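Local coordinates for capsular polysaccharide export system protein KpsC (PDB 6MGB) that probably transfers Kdo from CMP-Kdo with beta(2,4) linkage, helping to build the conserved glycolipid anchor of Gram-negative bacterial capsules, at residues W117-M123 with A294-L299; I162-Y166 with V199-V205; T180-M184 with I242-S246. All coordinates share one frame; numbering follows the deposited sequence. Where two conformers were deposited one is given.

Contact 1 (W117-M123 with A294-L299)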
loop_
_atom_site.group_PDB
_atom_site.type_symbol
_atom_site.label_atom_id
_atom_site.label_comp_id
_atom_site.label_asym_id
_atom_site.label_seq_id
_atom_site.Cartn_x
_atom_site.Cartn_y
_atom_site.Cartn_z
ATOM N N TRP A 117 19.921 -5.371 -6.010
ATOM C CA TRP A 117 19.444 -4.164 -6.671
ATOM C C TRP A 117 20.056 -2.871 -6.154
ATOM O O TRP A 117 19.815 -1.826 -6.766
ATOM C CB TRP A 117 17.918 -4.067 -6.524
ATOM C CG TRP A 117 17.461 -4.210 -5.102
ATOM C CD1 TRP A 117 17.091 -5.362 -4.470
ATOM C CD2 TRP A 117 17.338 -3.164 -4.131
ATOM N NE1 TRP A 117 16.744 -5.098 -3.167
ATOM C CE2 TRP A 117 16.885 -3.755 -2.934
ATOM C CE3 TRP A 117 17.565 -1.786 -4.157
ATOM C CZ2 TRP A 117 16.655 -3.016 -1.776
ATOM C CZ3 TRP A 117 17.333 -1.050 -3.006
ATOM C CH2 TRP A 117 16.885 -1.667 -1.831
ATOM N N GLU A 118 20.822 -2.887 -5.066
ATOM C CA GLU A 118 21.321 -1.656 -4.452
ATOM C C GLU A 118 22.531 -1.164 -5.233
ATOM O O GLU A 118 23.627 -1.720 -5.123
ATOM C CB GLU A 118 21.676 -1.886 -2.988
ATOM C CG GLU A 118 20.585 -2.553 -2.168
ATOM C CD GLU A 118 20.727 -4.060 -2.119
ATOM O OE1 GLU A 118 21.136 -4.657 -3.139
ATOM O OE2 GLU A 118 20.439 -4.649 -1.055
ATOM N N THR A 119 22.338 -0.113 -6.023
ATOM C CA THR A 119 23.419 0.516 -6.757
ATOM C C THR A 119 23.438 2.007 -6.463
ATOM O O THR A 119 22.402 2.593 -6.135
ATOM C CB THR A 119 23.271 0.309 -8.269
ATOM O OG1 THR A 119 22.116 1.015 -8.740
ATOM C CG2 THR A 119 23.120 -1.157 -8.587
ATOM N N PRO A 120 24.604 2.646 -6.576
ATOM C CA PRO A 120 24.644 4.109 -6.424
ATOM C C PRO A 120 23.647 4.819 -7.321
ATOM O O PRO A 120 23.054 5.825 -6.917
ATOM C CB PRO A 120 26.092 4.455 -6.799
ATOM C CG PRO A 120 26.862 3.204 -6.565
ATOM C CD PRO A 120 25.930 2.080 -6.875
ATOM N N GLU A 121 23.439 4.304 -8.533
ATOM C CA GLU A 121 22.533 4.951 -9.475
ATOM C C GLU A 121 21.084 4.837 -9.016
ATOM O O GLU A 121 20.336 5.821 -9.054
ATOM C CB GLU A 121 22.718 4.338 -10.864
ATOM C CG GLU A 121 22.396 5.270 -12.021
ATOM C CD GLU A 121 21.098 4.914 -12.716
ATOM O OE1 GLU A 121 20.247 5.812 -12.884
ATOM O OE2 GLU A 121 20.929 3.735 -13.092
ATOM N N LEU A 122 20.667 3.650 -8.570
ATOM C CA LEU A 122 19.297 3.491 -8.094
ATOM C C LEU A 122 19.056 4.327 -6.844
ATOM O O LEU A 122 18.033 5.012 -6.729
ATOM C CB LEU A 122 18.992 2.019 -7.812
ATOM C CG LEU A 122 17.582 1.783 -7.254
ATOM C CD1 LEU A 122 16.532 2.000 -8.332
ATOM C CD2 LEU A 122 17.459 0.406 -6.643
ATOM N N MET A 123 19.982 4.270 -5.886
ATOM C CA MET A 123 19.793 5.005 -4.643
ATOM C C MET A 123 19.732 6.507 -4.890
ATOM O O MET A 123 19.042 7.226 -4.159
ATOM C CB MET A 123 20.910 4.662 -3.659
ATOM C CG MET A 123 20.997 3.178 -3.318
ATOM S SD MET A 123 19.460 2.499 -2.651
ATOM C CE MET A 123 19.317 3.413 -1.121
ATOM N N ALA A 294 13.194 2.597 -1.890
ATOM C CA ALA A 294 13.671 2.272 -3.231
ATOM C C ALA A 294 13.043 0.980 -3.741
ATOM O O ALA A 294 12.536 0.922 -4.867
ATOM C CB ALA A 294 15.195 2.166 -3.230
ATOM N N ALA A 295 13.069 -0.074 -2.925
ATOM C CA ALA A 295 12.481 -1.342 -3.344
ATOM C C ALA A 295 10.965 -1.233 -3.474
ATOM O O ALA A 295 10.382 -1.692 -4.463
ATOM C CB ALA A 295 12.854 -2.443 -2.352
ATOM N N ALA A 296 10.312 -0.619 -2.486
ATOM C CA ALA A 296 8.854 -0.660 -2.427
ATOM C C ALA A 296 8.217 0.238 -3.482
ATOM O O ALA A 296 7.200 -0.130 -4.082
ATOM C CB ALA A 296 8.375 -0.263 -1.032
ATOM N N TYR A 297 8.784 1.422 -3.716
ATOM C CA TYR A 297 8.157 2.399 -4.601
ATOM C C TYR A 297 8.797 2.481 -5.982
ATOM O O TYR A 297 8.094 2.778 -6.953
ATOM C CB TYR A 297 8.175 3.790 -3.949
ATOM C CG TYR A 297 6.976 4.080 -3.055
ATOM C CD1 TYR A 297 6.586 3.185 -2.064
ATOM C CD2 TYR A 297 6.245 5.257 -3.194
ATOM C CE1 TYR A 297 5.500 3.448 -1.246
ATOM C CE2 TYR A 297 5.158 5.528 -2.379
ATOM C CZ TYR A 297 4.791 4.620 -1.408
ATOM O OH TYR A 297 3.711 4.874 -0.591
ATOM N N LEU A 298 10.100 2.227 -6.111
ATOM C CA LEU A 298 10.743 2.312 -7.420
ATOM C C LEU A 298 10.766 0.970 -8.151
ATOM O O LEU A 298 10.384 0.896 -9.324
ATOM C CB LEU A 298 12.167 2.859 -7.278
ATOM C CG LEU A 298 12.309 4.378 -7.393
ATOM C CD1 LEU A 298 11.742 5.077 -6.168
ATOM C CD2 LEU A 298 13.764 4.766 -7.611
ATOM N N LEU A 299 11.206 -0.095 -7.481
ATOM C CA LEU A 299 11.407 -1.383 -8.141
ATOM C C LEU A 299 10.148 -2.240 -8.189
ATOM O O LEU A 299 9.877 -2.886 -9.208
ATOM C CB LEU A 299 12.510 -2.168 -7.431
ATOM C CG LEU A 299 13.879 -1.494 -7.296
ATOM C CD1 LEU A 299 14.889 -2.479 -6.729
ATOM C CD2 LEU A 299 14.360 -0.937 -8.628
#

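Contact 2 (I162-Y166 with V199-V205). With C5P (cytidine-5'-monophosphate), chain D.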
loop_
_atom_site.group_PDB
_atom_site.type_symbol
_atom_site.label_atom_id
_atom_site.label_comp_id
_atom_site.label_asym_id
_atom_site.label_seq_id
_atom_site.Cartn_x
_atom_site.Cartn_y
_atom_site.Cartn_z
ATOM N N ILE A 162 -4.349 5.769 12.976
ATOM C CA ILE A 162 -4.798 5.582 11.600
ATOM C C ILE A 162 -5.885 4.515 11.594
ATOM O O ILE A 162 -5.665 3.387 12.047
ATOM C CB ILE A 162 -3.631 5.192 10.679
ATOM C CG1 ILE A 162 -2.564 6.292 10.683
ATOM C CG2 ILE A 162 -4.132 4.932 9.254
ATOM C CD1 ILE A 162 -1.294 5.930 9.942
ATOM N N ASP A 163 -7.058 4.870 11.078
ATOM C CA ASP A 163 -8.134 3.905 10.913
ATOM C C ASP A 163 -8.076 3.321 9.506
ATOM O O ASP A 163 -7.501 3.909 8.587
ATOM C CB ASP A 163 -9.498 4.555 11.164
ATOM C CG ASP A 163 -10.593 3.535 11.437
ATOM O OD1 ASP A 163 -10.266 2.374 11.759
ATOM O OD2 ASP A 163 -11.787 3.893 11.332
ATOM N N GLN A 164 -8.676 2.144 9.346
ATOM C CA GLN A 164 -8.671 1.436 8.074
ATOM C C GLN A 164 -10.095 1.021 7.722
ATOM O O GLN A 164 -11.040 1.239 8.488
ATOM C CB GLN A 164 -7.727 0.229 8.132
ATOM C CG GLN A 164 -6.263 0.629 8.137
ATOM C CD GLN A 164 -5.337 -0.525 8.456
ATOM O OE1 GLN A 164 -4.697 -0.552 9.507
ATOM N NE2 GLN A 164 -5.256 -1.487 7.545
ATOM N N THR A 165 -10.247 0.436 6.536
ATOM C CA THR A 165 -11.550 0.015 6.042
ATOM C C THR A 165 -11.828 -1.418 6.466
ATOM O O THR A 165 -10.946 -2.280 6.405
ATOM C CB THR A 165 -11.620 0.114 4.517
ATOM O OG1 THR A 165 -10.698 -0.814 3.933
ATOM C CG2 THR A 165 -11.286 1.522 4.050
ATOM N N TYR A 166 -13.060 -1.675 6.889
ATOM C CA TYR A 166 -13.417 -3.033 7.261
ATOM C C TYR A 166 -13.320 -3.945 6.044
ATOM O O TYR A 166 -13.736 -3.585 4.940
ATOM C CB TYR A 166 -14.822 -3.085 7.856
ATOM C CG TYR A 166 -15.103 -4.429 8.466
ATOM C CD1 TYR A 166 -14.868 -4.670 9.812
ATOM C CD2 TYR A 166 -15.558 -5.474 7.686
ATOM C CE1 TYR A 166 -15.108 -5.912 10.362
ATOM C CE2 TYR A 166 -15.798 -6.717 8.226
ATOM C CZ TYR A 166 -15.569 -6.932 9.561
ATOM O OH TYR A 166 -15.818 -8.177 10.087
ATOM N N VAL A 199 -7.929 10.503 15.722
ATOM C CA VAL A 199 -8.180 9.338 14.881
ATOM C C VAL A 199 -8.526 9.837 13.487
ATOM O O VAL A 199 -9.445 10.649 13.325
ATOM C CB VAL A 199 -9.319 8.466 15.443
ATOM C CG1 VAL A 199 -9.662 7.332 14.481
ATOM C CG2 VAL A 199 -8.947 7.912 16.808
ATOM N N LYS A 200 -7.802 9.348 12.482
ATOM C CA LYS A 200 -8.042 9.727 11.094
ATOM C C LYS A 200 -8.847 8.620 10.423
ATOM O O LYS A 200 -8.361 7.495 10.266
ATOM C CB LYS A 200 -6.732 9.982 10.353
ATOM C CG LYS A 200 -6.907 10.293 8.866
ATOM C CD LYS A 200 -7.958 11.376 8.639
ATOM C CE LYS A 200 -7.981 11.865 7.201
ATOM N NZ LYS A 200 -8.106 10.751 6.221
ATOM N N VAL A 201 -10.079 8.946 10.028
ATOM C CA VAL A 201 -10.927 7.990 9.330
ATOM C C VAL A 201 -10.446 7.828 7.893
ATOM O O VAL A 201 -9.958 8.774 7.261
ATOM C CB VAL A 201 -12.396 8.449 9.382
ATOM C CG1 VAL A 201 -13.285 7.537 8.549
ATOM C CG2 VAL A 201 -12.885 8.491 10.826
ATOM N N HIS A 202 -10.599 6.615 7.369
ATOM C CA HIS A 202 -10.118 6.302 6.031
ATOM C C HIS A 202 -10.982 7.009 4.985
ATOM O O HIS A 202 -12.201 7.104 5.151
ATOM C CB HIS A 202 -10.151 4.787 5.817
ATOM C CG HIS A 202 -9.417 4.320 4.599
ATOM N ND1 HIS A 202 -9.923 4.459 3.325
ATOM C CD2 HIS A 202 -8.226 3.691 4.463
ATOM C CE1 HIS A 202 -9.071 3.948 2.455
ATOM N NE2 HIS A 202 -8.032 3.475 3.120
ATOM N N PRO A 203 -10.385 7.515 3.899
ATOM C CA PRO A 203 -11.195 8.257 2.913
ATOM C C PRO A 203 -12.348 7.457 2.332
ATOM O O PRO A 203 -13.418 8.027 2.083
ATOM C CB PRO A 203 -10.169 8.644 1.835
ATOM C CG PRO A 203 -8.975 7.774 2.081
ATOM C CD PRO A 203 -8.956 7.542 3.553
ATOM N N GLU A 204 -12.166 6.155 2.094
ATOM C CA GLU A 204 -13.264 5.342 1.579
ATOM C C GLU A 204 -14.413 5.263 2.574
ATOM O O GLU A 204 -15.565 5.054 2.177
ATOM C CB GLU A 204 -12.764 3.940 1.229
ATOM C CG GLU A 204 -11.883 3.891 -0.008
ATOM C CD GLU A 204 -11.321 2.508 -0.267
ATOM O OE1 GLU A 204 -11.946 1.519 0.170
ATOM O OE2 GLU A 204 -10.249 2.409 -0.903
ATOM N N VAL A 205 -14.124 5.419 3.867
ATOM C CA VAL A 205 -15.184 5.454 4.867
ATOM C C VAL A 205 -15.820 6.836 4.920
ATOM O O VAL A 205 -17.030 6.965 5.135
ATOM C CB VAL A 205 -14.630 5.026 6.239
ATOM C CG1 VAL A 205 -15.668 5.238 7.337
ATOM C CG2 VAL A 205 -14.200 3.567 6.200
HETATM O O3P C5P D . -3.552 0.937 3.267
HETATM P P C5P D . -4.795 1.793 3.341
HETATM O O1P C5P D . -5.271 1.844 4.789
HETATM O O2P C5P D . -5.972 1.434 2.455
HETATM O "O5'" C5P D . -4.325 3.263 2.958
HETATM C "C5'" C5P D . -4.228 3.683 1.606
HETATM C "C4'" C5P D . -3.889 5.149 1.528
HETATM O "O4'" C5P D . -5.054 5.927 1.910
HETATM C "C3'" C5P D . -2.797 5.618 2.479
HETATM O "O3'" C5P D . -1.495 5.409 1.961
HETATM C "C2'" C5P D . -3.134 7.089 2.689
HETATM O "O2'" C5P D . -2.652 7.885 1.616
HETATM C "C1'" C5P D . -4.662 7.067 2.644
HETATM N N1 C5P D . -5.257 6.977 3.999
HETATM C C2 C5P D . -5.808 8.199 4.668
HETATM N N3 C5P D . -6.410 8.095 6.043
HETATM C C4 C5P D . -6.467 6.808 6.731
HETATM C C5 C5P D . -5.918 5.593 6.065
HETATM C C6 C5P D . -5.317 5.698 4.691
HETATM O O2 C5P D . -5.765 9.243 4.116
HETATM N N4 C5P D . -7.049 6.707 8.067
HETATM O O HOH W 1 -11.813 4.228 8.622
#

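Contact 3 (T180-M184 with I242-S246)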
loop_
_atom_site.group_PDB
_atom_site.type_symbol
_atom_site.label_atom_id
_atom_site.label_comp_id
_atom_site.label_asym_id
_atom_site.label_seq_id
_atom_site.Cartn_x
_atom_site.Cartn_y
_atom_site.Cartn_z
ATOM N N THR A 180 -7.521 -5.876 17.222
ATOM C CA THR A 180 -6.237 -5.190 17.322
ATOM C C THR A 180 -6.410 -3.676 17.328
ATOM O O THR A 180 -5.624 -2.963 17.963
ATOM C CB THR A 180 -5.331 -5.612 16.163
ATOM O OG1 THR A 180 -5.276 -7.043 16.100
ATOM C CG2 THR A 180 -3.924 -5.055 16.342
ATOM N N PHE A 181 -7.429 -3.166 16.634
ATOM C CA PHE A 181 -7.654 -1.724 16.608
ATOM C C PHE A 181 -8.058 -1.207 17.985
ATOM O O PHE A 181 -7.657 -0.106 18.383
ATOM C CB PHE A 181 -8.710 -1.387 15.559
ATOM C CG PHE A 181 -8.206 -1.488 14.151
ATOM C CD1 PHE A 181 -8.248 -2.693 13.470
ATOM C CD2 PHE A 181 -7.673 -0.380 13.514
ATOM C CE1 PHE A 181 -7.775 -2.789 12.174
ATOM C CE2 PHE A 181 -7.199 -0.469 12.221
ATOM C CZ PHE A 181 -7.249 -1.674 11.551
ATOM N N ARG A 182 -8.852 -1.982 18.727
ATOM C CA ARG A 182 -9.194 -1.590 20.091
ATOM C C ARG A 182 -7.965 -1.619 20.992
ATOM O O ARG A 182 -7.763 -0.710 21.805
ATOM C CB ARG A 182 -10.290 -2.499 20.649
ATOM C CG ARG A 182 -10.755 -2.113 22.044
ATOM C CD ARG A 182 -12.018 -2.862 22.439
ATOM N NE ARG A 182 -11.819 -4.309 22.493
ATOM C CZ ARG A 182 -11.385 -4.969 23.563
ATOM N NH1 ARG A 182 -11.092 -4.322 24.684
ATOM N NH2 ARG A 182 -11.239 -6.285 23.511
ATOM N N GLU A 183 -7.133 -2.655 20.863
ATOM C CA GLU A 183 -5.893 -2.702 21.631
ATOM C C GLU A 183 -4.998 -1.517 21.294
ATOM O O GLU A 183 -4.392 -0.911 22.185
ATOM C CB GLU A 183 -5.165 -4.019 21.358
ATOM C CG GLU A 183 -3.913 -4.227 22.195
ATOM C CD GLU A 183 -3.207 -5.530 21.872
ATOM O OE1 GLU A 183 -3.427 -6.072 20.768
ATOM O OE2 GLU A 183 -2.434 -6.014 22.723
ATOM N N MET A 184 -4.902 -1.173 20.008
ATOM C CA MET A 184 -4.087 -0.034 19.602
ATOM C C MET A 184 -4.562 1.247 20.270
ATOM O O MET A 184 -3.748 2.067 20.714
ATOM C CB MET A 184 -4.125 0.117 18.081
ATOM C CG MET A 184 -3.266 1.248 17.546
ATOM S SD MET A 184 -3.275 1.329 15.746
ATOM C CE MET A 184 -4.916 1.974 15.446
ATOM N N ILE A 242 2.911 8.082 15.318
ATOM C CA ILE A 242 1.766 7.560 14.582
ATOM C C ILE A 242 1.502 6.130 15.032
ATOM O O ILE A 242 2.440 5.357 15.257
ATOM C CB ILE A 242 2.005 7.605 13.057
ATOM C CG1 ILE A 242 2.534 8.976 12.626
ATOM C CG2 ILE A 242 0.727 7.271 12.304
ATOM C CD1 ILE A 242 1.637 10.142 12.987
ATOM N N TYR A 243 0.223 5.783 15.156
ATOM C CA TYR A 243 -0.212 4.434 15.499
ATOM C C TYR A 243 -0.981 3.838 14.328
ATOM O O TYR A 243 -1.896 4.476 13.797
ATOM C CB TYR A 243 -1.096 4.437 16.748
ATOM C CG TYR A 243 -0.362 4.705 18.043
ATOM C CD1 TYR A 243 0.003 5.995 18.404
ATOM C CD2 TYR A 243 -0.056 3.669 18.916
ATOM C CE1 TYR A 243 0.667 6.244 19.590
ATOM C CE2 TYR A 243 0.607 3.909 20.103
ATOM C CZ TYR A 243 0.965 5.196 20.436
ATOM O OH TYR A 243 1.624 5.433 21.618
ATOM N N THR A 244 -0.616 2.617 13.934
ATOM C CA THR A 244 -1.264 1.952 12.811
ATOM C C THR A 244 -1.225 0.445 13.016
ATOM O O THR A 244 -0.330 -0.085 13.682
ATOM C CB THR A 244 -0.593 2.313 11.475
ATOM O OG1 THR A 244 -1.395 1.839 10.387
ATOM C CG2 THR A 244 0.804 1.700 11.377
ATOM N N VAL A 245 -2.208 -0.240 12.434
ATOM C CA VAL A 245 -2.221 -1.698 12.398
ATOM C C VAL A 245 -1.442 -2.146 11.170
ATOM O O VAL A 245 -0.384 -2.775 11.289
ATOM C CB VAL A 245 -3.659 -2.258 12.380
ATOM C CG1 VAL A 245 -3.640 -3.776 12.197
ATOM C CG2 VAL A 245 -4.396 -1.891 13.662
ATOM N N SER A 246 -1.957 -1.813 9.974
ATOM C CA SER A 246 -1.312 -2.256 8.741
ATOM C C SER A 246 -1.512 -1.298 7.567
ATOM O O SER A 246 -1.307 -1.709 6.418
ATOM C CB SER A 246 -1.845 -3.639 8.337
ATOM O OG SER A 246 -3.229 -3.574 8.038
#

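Contact 1 (W117-M123 with A294-L299)
Leu299 wedges one of its methyls against Trp117 and meets Leu122 with both, CD2 most closely, joining two helices of this GT-B glycosyltransferase: the N-terminal end of helix 120-135, with the turn leading into it, and the C-terminal end of helix 289-299. Trp117 CG stands between the backbone N and the carbonyl carbon (chi1 52°), and the ring reaches along the side of helix 289-299. Leu299 CD1 comes in obliquely and lies 3.4 Å from Trp117 CB, a tight fit where the side chain leaves the backbone. Farther out, Ala295 CB sits over the same ring face, 3.9 Å from Trp117 CZ2, while Ala294 CB meets Trp117 CZ3 obliquely. Glu118 CG lies over the opposite face, toward its rim, so the indole is flanked on both sides, and its NE1 donates to Leu111 O. With an alanine here, Ala295 CB would probably lose the ring face it rests on and Leu299 CD1 all but its CB contact, opening a gap and leaving Leu111 O without its indole donor. The Leu122 branch is carried over to helix 289-299 with CG opposite the backbone N (chi1 178°), and the two leucine ends then meet tip to tip, Leu122 CD1 lying 3.7 Å from Leu299 CD2. Leu298 slides past Leu122 in the opposite direction. Met123 starts out away from the partner helix but folds back, bringing SD near Ala294 CB. The start of helix 120-135 is fixed by Thr119 as N-cap, whose OG1 accepts from Leu122 N at 3.0 Å. At the C-terminal end of helix 289-299 a pi-type turn widens the backbone, and Ala294 O accepts from both Leu298 N, at 3.0 Å, and Leu299 N, at 3.1 Å.

Contact 2 (I162-Y166 with V199-V205)
Thr165 lays its CG2 methyl over one face of the His202 imidazole, 3.4 Å from the ring centroid and 17° off the normal, a CH-pi contact in which the two side chains meet at a slant. The opposite face is covered by Pro203 CD, so the imidazole is sandwiched. Its edges are held too: Glu204 N donates to His202 ND1 nearly in the ring plane, the N-cap bond of helix 203-206, and His202 NE2 gives a 3.0 Å bond to O2P of the CMP phosphate. Together these fix the rotation of the ring. Lys200 reaches the nucleotide by another route: its chain bends at chi2 (50°) and chi4, returning NZ to Val201 O at 2.9 Å and to cytosine N3 at 3.2 Å. The amino group N4 of the cytosine is read by backbone, donating to Asp163 O at 2.9 Å and weakly to Lys200 O. That same Lys200 O accepts from Asp163 N at 3.0 Å, prolonging the parallel pairing of Ile162 with Lys200. Asp163 sends its carboxylate away from the base, to Leu214 N and Ala215 N. A water held by Gln164 O and His202 N, and more weakly bonded to Asp163 OD2, bridges the two loops. Such loops, leaving the C-terminal ends of adjacent parallel strands, form the nucleotide-binding site of a Rossmann-like GT-B domain.

Contact 3 (T180-M184 with I242-S246)
Met184 N donates to Thr180 O at 2.8 Å, and this ordinary turn of helix 180-191 brings both residues round to the side that faces Val245 and Tyr243. The contact itself is apolar, and Val245 is its centre. The valine points its CG2 methyl straight at the Phe181 ring, 3.4 Å from the centroid and only 11° from the normal, so that it sits over the middle of the face in a textbook CH-pi contact. The closest ring atom, Phe181 CE2, is 3.5 Å from Val245 CG2, with the rest of the six carbons nearly as near. The Phe181 side chain does not start out aimed at the valine; with CG opposite the carbonyl carbon (chi1 -74°) its ring face is brought against the methyl. Thr180 CG2 touches Val245 CG2 from another side at 4.2 Å, while Thr180 OG1 is turned to Asp177 N. Met184 extends across to the strand, with CG opposite the backbone N (chi1 -178°), and delivers SD to the peptide between Tyr243 and Thr244. There the sulfur lies 3.5 Å from Thr244 N. Met184 SD also lies 3.9 Å from Tyr243 CB and 4.0 Å from Val245 CG2. The Tyr243 hydroxyl bonds to Asn192 ND2, just beyond the C-terminal end of that helix. Phe181 also stacks on Tyr213 and touches Gln164, close to the CMP pocket. Thr180 OG1 and the Tyr243 hydroxyl find their partners outside the contact, and the cohesion probably comes from burial of apolar surface and from dispersion, a methyl on an aromatic face and a polarisable sulfur beside a peptide, interactions that probably depend on close shape fit and little on charge.

From the N terminus, the chain first builds most of the mixed sheet, whose last two strands follow 294-299. Contact 1 closes a long loop, from 117-123 to 294-299, that contains the other two. Contact 2 closes the short loop from 162-166 to 199-205 and contact 3 the longer one from 180-184 to 242-246; their segments alternate, so they cross. Helix 180-191 lies in the beta-alpha-beta crossover between strands 158-162 and 196-200, whose ends contact 2 joins; contact 3 lays the helix on strand 241-244, the other neighbour of 158-162. They touch, for example, at Ile162 N and Tyr243 O, 2.9 Å apart, probably a hydrogen bond. Contact 1 lies about 30 Å from each, centre to centre.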